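Side-chain contact in hypothetical protein (Bacteroides uniformis ATCC 8492, PDB 4QRL), which is of unknown function but adopts a lipocalin-like beta-barrel fold, whose relatives often bind small hydrophobic molecules inside the barrel: residues 31-36 with 40-45. Residues are numbered along the deposited sequence; the frame is centred on the assembly and turned at random.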
# COMPACT_ATOMS: atom_id res chain seq x y z
N VAL A 31 -6.76 5.77 -2.08
CA VAL A 31 -6.12 4.71 -1.29
C VAL A 31 -5.16 5.32 -0.29
O VAL A 31 -4.37 6.20 -0.65
CB VAL A 31 -5.39 3.68 -2.19
CG1 VAL A 31 -4.73 2.60 -1.35
CG2 VAL A 31 -6.34 3.07 -3.22
N PHE A 32 -5.23 4.84 0.95
CA PHE A 32 -4.43 5.35 2.07
C PHE A 32 -3.84 4.19 2.83
O PHE A 32 -4.60 3.30 3.23
CB PHE A 32 -5.31 6.22 3.01
CG PHE A 32 -5.90 7.42 2.31
CD1 PHE A 32 -7.02 7.29 1.49
CD2 PHE A 32 -5.27 8.66 2.37
CE1 PHE A 32 -7.53 8.39 0.79
CE2 PHE A 32 -5.80 9.76 1.68
CZ PHE A 32 -6.93 9.62 0.91
N TYR A 33 -2.50 4.15 2.97
CA TYR A 33 -1.84 3.06 3.73
C TYR A 33 -1.46 3.58 5.09
O TYR A 33 -1.06 4.73 5.22
CB TYR A 33 -0.57 2.54 3.03
CG TYR A 33 -0.71 1.61 1.85
CD1 TYR A 33 -1.92 1.49 1.17
CD2 TYR A 33 0.40 0.93 1.35
CE1 TYR A 33 -2.04 0.64 0.07
CE2 TYR A 33 0.29 0.12 0.22
CZ TYR A 33 -0.92 -0.02 -0.42
OH TYR A 33 -1.03 -0.86 -1.51
N ASN A 34 -1.54 2.73 6.11
CA ASN A 34 -1.21 3.15 7.46
C ASN A 34 -0.29 2.12 8.08
O ASN A 34 -0.53 0.90 7.94
CB ASN A 34 -2.51 3.31 8.25
CG ASN A 34 -2.32 3.97 9.57
OD1 ASN A 34 -2.13 3.32 10.61
ND2 ASN A 34 -2.37 5.28 9.55
N PHE A 35 0.80 2.60 8.68
CA PHE A 35 1.80 1.76 9.33
C PHE A 35 1.90 2.14 10.80
O PHE A 35 2.22 3.29 11.11
CB PHE A 35 3.18 1.92 8.64
CG PHE A 35 3.18 1.64 7.15
CD1 PHE A 35 3.40 0.35 6.68
CD2 PHE A 35 3.03 2.67 6.23
CE1 PHE A 35 3.40 0.08 5.30
CE2 PHE A 35 2.99 2.40 4.85
CZ PHE A 35 3.24 1.12 4.39
N GLN A 36 1.63 1.19 11.71
CA GLN A 36 1.77 1.53 13.12
C GLN A 36 2.36 0.36 13.91
O GLN A 36 1.63 -0.57 14.25
CB GLN A 36 0.43 1.97 13.75
CG GLN A 36 -0.11 3.35 13.30
CD GLN A 36 0.68 4.56 13.79
OE1 GLN A 36 1.54 4.48 14.67
NE2 GLN A 36 0.36 5.72 13.24
N PHE A 40 -0.59 -2.96 9.85
CA PHE A 40 -0.86 -2.36 8.57
C PHE A 40 -2.35 -2.28 8.36
O PHE A 40 -3.10 -3.21 8.70
CB PHE A 40 -0.24 -3.20 7.42
CG PHE A 40 -0.58 -2.65 6.05
CD1 PHE A 40 0.14 -1.58 5.51
CD2 PHE A 40 -1.60 -3.22 5.29
CE1 PHE A 40 -0.15 -1.11 4.22
CE2 PHE A 40 -1.91 -2.73 4.02
CZ PHE A 40 -1.18 -1.68 3.49
N SER A 41 -2.78 -1.19 7.75
CA SER A 41 -4.15 -1.04 7.35
C SER A 41 -4.18 -0.15 6.12
O SER A 41 -3.29 0.67 5.91
CB SER A 41 -5.03 -0.53 8.48
OG SER A 41 -4.65 0.73 9.00
N ALA A 42 -5.16 -0.40 5.24
CA ALA A 42 -5.36 0.41 4.03
C ALA A 42 -6.82 0.80 3.94
O ALA A 42 -7.70 -0.06 4.02
CB ALA A 42 -4.93 -0.33 2.78
N ILE A 43 -7.08 2.10 3.86
CA ILE A 43 -8.42 2.63 3.70
C ILE A 43 -8.59 2.91 2.23
O ILE A 43 -7.78 3.61 1.63
CB ILE A 43 -8.66 3.90 4.57
CG1 ILE A 43 -8.64 3.61 6.08
CG2 ILE A 43 -9.95 4.62 4.15
CD1 ILE A 43 -8.48 4.89 6.98
N CYS A 44 -9.65 2.36 1.65
CA CYS A 44 -9.99 2.56 0.26
C CYS A 44 -11.37 3.19 0.15
O CYS A 44 -12.35 2.65 0.68
CB CYS A 44 -9.91 1.24 -0.49
SG CYS A 44 -8.29 0.46 -0.37
N LEU A 45 -11.43 4.35 -0.51
CA LEU A 45 -12.65 5.14 -0.69
C LEU A 45 -13.34 4.69 -1.96
O LEU A 45 -12.81 4.84 -3.06
CB LEU A 45 -12.34 6.65 -0.72
CG LEU A 45 -11.59 7.20 0.50
CD1 LEU A 45 -11.21 8.66 0.27
CD2 LEU A 45 -12.41 7.07 1.79
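A chi1 of 176° swings Phe40 CG away from its own N and carries the CE1/CZ edge of the ring to Tyr33, whose chi1 of -78° sets CG opposite the carbonyl carbon and turns a ring face to that edge. The edge of Phe40 thus abuts the face of Tyr33: the planes stand at 83°, Phe40 CZ sits over the centre of the tyrosine ring, and Phe40 CE1 comes 3.6 Å from Tyr33 CD2. Phe35 lies alongside Phe40, its CE1 3.7 Å from Phe40 CD1 with the planes oblique, which completes an aromatic cluster. Residues 31-36 and 40-45 form an antiparallel hairpin of the eight-stranded lipocalin-like barrel. Two hydrogen-bonded pairs set its register: Phe32 with Ile43 (Ile43 N to Phe32 O, 2.8 Å) and Asn34 with Ser41 (Asn34 N to Ser41 O, 2.7 Å). Phe113 also meets the Tyr33 ring, and Ile67 and Leu69 of strand 64-69 touch Phe40, so the cluster joins several strands. Without the Tyr33 ring, as with an alanine here, the edge of Phe40 would probably lose the aromatic face it abuts. On the face carrying Phe32 and Ile43, Ile43 O lies at the Phe32 ring edge, and the end of Leu45 reaches in, CD1 3.7 Å from Phe32 CE1.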